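Abietadiene synthase, chloroplastic (Abies grandis, PDB 3S9V) is a plastid terpene synthase of grand fir, a largely helical enzyme that joins a terpene synthase N-terminal domain to a metal-binding terpene synthase domain. Local coordinates at residues E78-E81 with W82-N86; T123-Q126 with K127-F131. All blocks are in the same frame, centred on the assembly; numbering follows the deposited sequence.

Contact 1: E78-E81 with W82-N86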
loop_
_atom_site.group_PDB
_atom_site.type_symbol
_atom_site.label_atom_id
_atom_site.label_comp_id
_atom_site.label_asym_id
_atom_site.label_seq_id
_atom_site.Cartn_x
_atom_site.Cartn_y
_atom_site.Cartn_z
ATOM N N GLU A 78 -33.638 -21.788 13.138
ATOM C CA GLU A 78 -32.274 -22.245 12.921
ATOM C C GLU A 78 -31.247 -21.416 13.717
ATOM O O GLU A 78 -30.226 -21.940 14.152
ATOM C CB GLU A 78 -31.945 -22.210 11.420
ATOM C CG GLU A 78 -31.713 -20.800 10.854
ATOM C CD GLU A 78 -32.919 -20.205 10.125
ATOM O OE1 GLU A 78 -34.072 -20.381 10.592
ATOM O OE2 GLU A 78 -32.693 -19.543 9.085
ATOM N N THR A 79 -31.514 -20.127 13.918
ATOM C CA THR A 79 -30.573 -19.309 14.661
ATOM C C THR A 79 -30.594 -19.678 16.138
ATOM O O THR A 79 -29.559 -19.659 16.801
ATOM C CB THR A 79 -30.853 -17.799 14.474
ATOM O OG1 THR A 79 -32.142 -17.465 15.003
ATOM C CG2 THR A 79 -30.792 -17.443 12.991
ATOM N N VAL A 80 -31.762 -20.028 16.661
ATOM C CA VAL A 80 -31.842 -20.433 18.062
ATOM C C VAL A 80 -31.035 -21.717 18.240
ATOM O O VAL A 80 -30.274 -21.867 19.203
ATOM C CB VAL A 80 -33.296 -20.689 18.498
ATOM C CG1 VAL A 80 -33.321 -21.346 19.887
ATOM C CG2 VAL A 80 -34.051 -19.373 18.535
ATOM N N GLU A 81 -31.198 -22.639 17.297
ATOM C CA GLU A 81 -30.470 -23.892 17.344
ATOM C C GLU A 81 -28.971 -23.611 17.241
ATOM O O GLU A 81 -28.168 -24.259 17.905
ATOM C CB GLU A 81 -30.908 -24.811 16.198
ATOM C CG GLU A 81 -30.237 -26.182 16.226
ATOM C CD GLU A 81 -30.657 -27.028 17.426
ATOM O OE1 GLU A 81 -29.897 -27.951 17.792
ATOM O OE2 GLU A 81 -31.745 -26.783 17.992
ATOM N N TRP A 82 -28.590 -22.644 16.410
ATOM C CA TRP A 82 -27.177 -22.307 16.262
ATOM C C TRP A 82 -26.599 -21.922 17.623
ATOM O O TRP A 82 -25.508 -22.341 17.990
ATOM C CB TRP A 82 -26.982 -21.134 15.296
ATOM C CG TRP A 82 -25.534 -20.842 15.069
ATOM C CD1 TRP A 82 -24.715 -21.425 14.143
ATOM C CD2 TRP A 82 -24.701 -19.992 15.861
ATOM N NE1 TRP A 82 -23.424 -20.998 14.316
ATOM C CE2 TRP A 82 -23.385 -20.117 15.364
ATOM C CE3 TRP A 82 -24.936 -19.140 16.947
ATOM C CZ2 TRP A 82 -22.304 -19.419 15.919
ATOM C CZ3 TRP A 82 -23.865 -18.446 17.502
ATOM C CH2 TRP A 82 -22.563 -18.592 16.987
ATOM N N ILE A 83 -27.340 -21.110 18.365
ATOM C CA ILE A 83 -26.893 -20.676 19.679
ATOM C C ILE A 83 -26.690 -21.884 20.579
ATOM O O ILE A 83 -25.662 -22.009 21.233
ATOM C CB ILE A 83 -27.919 -19.717 20.314
ATOM C CG1 ILE A 83 -28.017 -18.441 19.474
ATOM C CG2 ILE A 83 -27.525 -19.405 21.731
ATOM C CD1 ILE A 83 -29.170 -17.534 19.849
ATOM N N LEU A 84 -27.670 -22.781 20.594
ATOM C CA LEU A 84 -27.598 -23.984 21.419
ATOM C C LEU A 84 -26.399 -24.879 21.097
ATOM O O LEU A 84 -25.848 -25.538 21.976
ATOM C CB LEU A 84 -28.881 -24.803 21.258
ATOM C CG LEU A 84 -30.188 -24.170 21.734
ATOM C CD1 LEU A 84 -31.366 -25.057 21.342
ATOM C CD2 LEU A 84 -30.141 -23.985 23.237
ATOM N N GLN A 85 -25.996 -24.892 19.836
ATOM C CA GLN A 85 -24.896 -25.733 19.383
ATOM C C GLN A 85 -23.508 -25.094 19.396
ATOM O O GLN A 85 -22.512 -25.797 19.246
ATOM C CB GLN A 85 -25.185 -26.207 17.955
ATOM C CG GLN A 85 -26.565 -26.796 17.752
ATOM C CD GLN A 85 -26.649 -28.246 18.174
ATOM O OE1 GLN A 85 -26.394 -28.586 19.329
ATOM N NE2 GLN A 85 -27.004 -29.114 17.231
ATOM N N ASN A 86 -23.424 -23.780 19.580
ATOM C CA ASN A 86 -22.121 -23.117 19.525
ATOM C C ASN A 86 -21.568 -22.437 20.763
ATOM O O ASN A 86 -20.782 -21.487 20.659
ATOM C CB ASN A 86 -22.113 -22.128 18.363
ATOM C CG ASN A 86 -21.947 -22.817 17.029
ATOM O OD1 ASN A 86 -20.833 -23.122 16.621
ATOM N ND2 ASN A 86 -23.058 -23.089 16.355
#
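Glu81 reaches along the helix toward Gln85 and Leu84, the residues four and three places on. With CG anti to its backbone N (chi1 -177°), the bend at chi2 brings the carboxylate alongside both. This carboxylate stands steeply to the amide of Gln85, the two planes 77° apart; OE1 lies 3.2 Å from Gln85 NE2, at an angle too poor for a hydrogen bond, and the touch is van der Waals, with Gln85 CG also beside OE1. The other oxygen, OE2, comes 3.8 Å from Leu84 CD1, the two side chains crossing at about a right angle. The backbone N of Gln85 donates to Glu81 O at 3.0 Å, one of four successive i to i+4 backbone bonds, from Glu78 O onward, that hold this single alpha-helix, 77-85, together. The helix is amphipathic: Glu81 and Gln85 are exposed, whereas Trp82 and Ile83 are buried, Ile83 against Cys111 and Leu115 of helix 101-117 and Trp82 against helix 56-62 and His261. It probably lies in the all-helical gamma domain of the alpha-beta-gamma architecture of plant diterpene synthases. The CB of Trp82 rests 3.3 Å from Thr79 O, while the indole leads off from the preceding turn. At the C-terminal end Asn86, the first residue to leave helical angles, turns its amide back: ND2 donates to Trp82 O at 3.0 Å, nearly straight at 164° and with the acceptor in the amide plane. The same nitrogen sits 2.9 Å above the plane of the Trp82 ring, offset toward its rim. Leu84 CD1 also approaches Val80 CG1, at 4.4 Å, in a loose apolar contact.

Contact 2: T123-Q126 with K127-F131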
loop_
_atom_site.group_PDB
_atom_site.type_symbol
_atom_site.label_atom_id
_atom_site.label_comp_id
_atom_site.label_asym_id
_atom_site.label_seq_id
_atom_site.Cartn_x
_atom_site.Cartn_y
_atom_site.Cartn_z
ATOM N N THR A 123 -29.582 -25.533 30.463
ATOM C CA THR A 123 -28.216 -25.782 30.900
ATOM C C THR A 123 -27.256 -24.751 30.313
ATOM O O THR A 123 -26.439 -24.190 31.041
ATOM C CB THR A 123 -27.746 -27.215 30.543
ATOM O OG1 THR A 123 -27.683 -27.371 29.123
ATOM C CG2 THR A 123 -28.707 -28.236 31.114
ATOM N N GLN A 124 -27.357 -24.486 29.011
ATOM C CA GLN A 124 -26.472 -23.502 28.389
ATOM C C GLN A 124 -26.611 -22.143 29.072
ATOM O O GLN A 124 -25.621 -21.454 29.309
ATOM C CB GLN A 124 -26.762 -23.355 26.890
ATOM C CG GLN A 124 -26.414 -24.582 26.073
ATOM C CD GLN A 124 -27.613 -25.472 25.823
ATOM O OE1 GLN A 124 -28.456 -25.655 26.701
ATOM N NE2 GLN A 124 -27.690 -26.038 24.623
ATOM N N VAL A 125 -27.840 -21.760 29.396
ATOM C CA VAL A 125 -28.052 -20.486 30.058
ATOM C C VAL A 125 -27.314 -20.476 31.387
ATOM O O VAL A 125 -26.666 -19.492 31.729
ATOM C CB VAL A 125 -29.548 -20.206 30.294
ATOM C CG1 VAL A 125 -29.713 -19.039 31.249
ATOM C CG2 VAL A 125 -30.224 -19.883 28.974
ATOM N N GLN A 126 -27.398 -21.577 32.132
ATOM C CA GLN A 126 -26.715 -21.653 33.422
ATOM C C GLN A 126 -25.190 -21.555 33.273
ATOM O O GLN A 126 -24.536 -20.824 34.025
ATOM C CB GLN A 126 -27.093 -22.944 34.159
ATOM C CG GLN A 126 -26.574 -23.011 35.595
ATOM C CD GLN A 126 -26.785 -21.703 36.358
ATOM O OE1 GLN A 126 -27.822 -21.046 36.221
ATOM N NE2 GLN A 126 -25.803 -21.328 37.171
ATOM N N LYS A 127 -24.625 -22.291 32.314
ATOM C CA LYS A 127 -23.182 -22.236 32.083
ATOM C C LYS A 127 -22.771 -20.828 31.635
ATOM O O LYS A 127 -21.681 -20.352 31.965
ATOM C CB LYS A 127 -22.758 -23.241 31.008
ATOM C CG LYS A 127 -22.737 -24.678 31.462
ATOM C CD LYS A 127 -22.349 -25.591 30.313
ATOM C CE LYS A 127 -22.330 -27.043 30.755
ATOM N NZ LYS A 127 -21.921 -27.949 29.646
ATOM N N GLY A 128 -23.647 -20.177 30.872
ATOM C CA GLY A 128 -23.364 -18.837 30.396
ATOM C C GLY A 128 -23.349 -17.865 31.555
ATOM O O GLY A 128 -22.477 -17.000 31.640
ATOM N N ILE A 129 -24.313 -18.016 32.457
ATOM C CA ILE A 129 -24.405 -17.154 33.628
ATOM C C ILE A 129 -23.127 -17.248 34.447
ATOM O O ILE A 129 -22.570 -16.228 34.866
ATOM C CB ILE A 129 -25.615 -17.532 34.520
ATOM C CG1 ILE A 129 -26.907 -17.035 33.871
ATOM C CG2 ILE A 129 -25.467 -16.915 35.908
ATOM C CD1 ILE A 129 -28.147 -17.306 34.693
ATOM N N GLU A 130 -22.659 -18.474 34.654
ATOM C CA GLU A 130 -21.444 -18.703 35.426
ATOM C C GLU A 130 -20.244 -18.073 34.745
ATOM O O GLU A 130 -19.418 -17.441 35.404
ATOM C CB GLU A 130 -21.220 -20.201 35.619
ATOM C CG GLU A 130 -22.461 -20.903 36.155
ATOM C CD GLU A 130 -22.242 -22.372 36.461
ATOM O OE1 GLU A 130 -21.435 -23.020 35.760
ATOM O OE2 GLU A 130 -22.897 -22.880 37.396
ATOM N N PHE A 131 -20.136 -18.233 33.428
ATOM C CA PHE A 131 -19.013 -17.626 32.725
ATOM C C PHE A 131 -19.081 -16.118 32.875
ATOM O O PHE A 131 -18.097 -15.476 33.224
ATOM C CB PHE A 131 -19.021 -17.942 31.233
ATOM C CG PHE A 131 -18.018 -17.131 30.463
ATOM C CD1 PHE A 131 -16.683 -17.517 30.417
ATOM C CD2 PHE A 131 -18.387 -15.930 29.861
ATOM C CE1 PHE A 131 -15.734 -16.721 29.792
ATOM C CE2 PHE A 131 -17.443 -15.129 29.234
ATOM C CZ PHE A 131 -16.115 -15.523 29.199
#
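Residues 123-126 and 127-131 form consecutive turns of one alpha-helix, in which Lys127, Gly128, Ile129 and Glu130 donate their amide N-H groups to the carbonyl oxygens of Thr123, Gln124, Val125 and Gln126 in turn. The shortest of these bonds, Gly128 N to Gln124 O, measures 2.8 Å. The most direct runs from Lys127 N to Thr123 O, with an N-H...O angle of 167°. Among the side chains, Gln126 spans a turn to Glu130. Its CG stands anti to the backbone N (chi1 -172°) and the chain then bends, which carries the amide over the next turn; from there NE2 makes a weak but straight hydrogen bond to Glu130 OE2, 3.3 Å long. The amide and carboxylate planes are almost perpendicular, and the two side chains cross at about a right angle. Glu130, extended beyond CG, also lays that carbon 3.0 Å from Gln126 O, close beside the carbonyl that accepts its own backbone N-H. The other end of the Gln126 amide faces an apolar group, OE1 lying 4.1 Å from Ile129 CD1. That methyl meets Val125 CG1 at 4.2 Å, and the CG1 of Ile129 is 3.3 Å from Val125 O. Lys127, extended beyond CG, brings only the base of its chain to the preceding turn, with CG 3.8 Å from Thr123 O. An exposed polar face (Gln126, Lys127, Glu130) and an apolar one, where Val125 packs on Ile112 and Leu115 of helix 101-117, make helix 122-136 amphipathic; the Gln126-Glu130 pair is an i to i+4 side-chain bridge on the polar face of a helix about 45 Å from the centre of the chain, in what is probably the gamma domain.

Contact 1 comes first along the chain, on helix 77-85, and contact 2 follows on helix 122-136, their centres about 15 Å apart. Helix 101-117 lies between them in sequence and packs against both: Leu115 meets Ile83 and Leu84 of the first and Val125 of the second. The two also touch directly, where Gln124 NE2 approaches Leu84 O at 3.3 Å, a probable hydrogen bond that ties the C-terminal end of the earlier helix to the first turn of the later one. Both sit on the same side of the chain's centre, about 40 and 45 Å from it, which places them at one end of this elongated, multi-domain enzyme, in the same all-helical region.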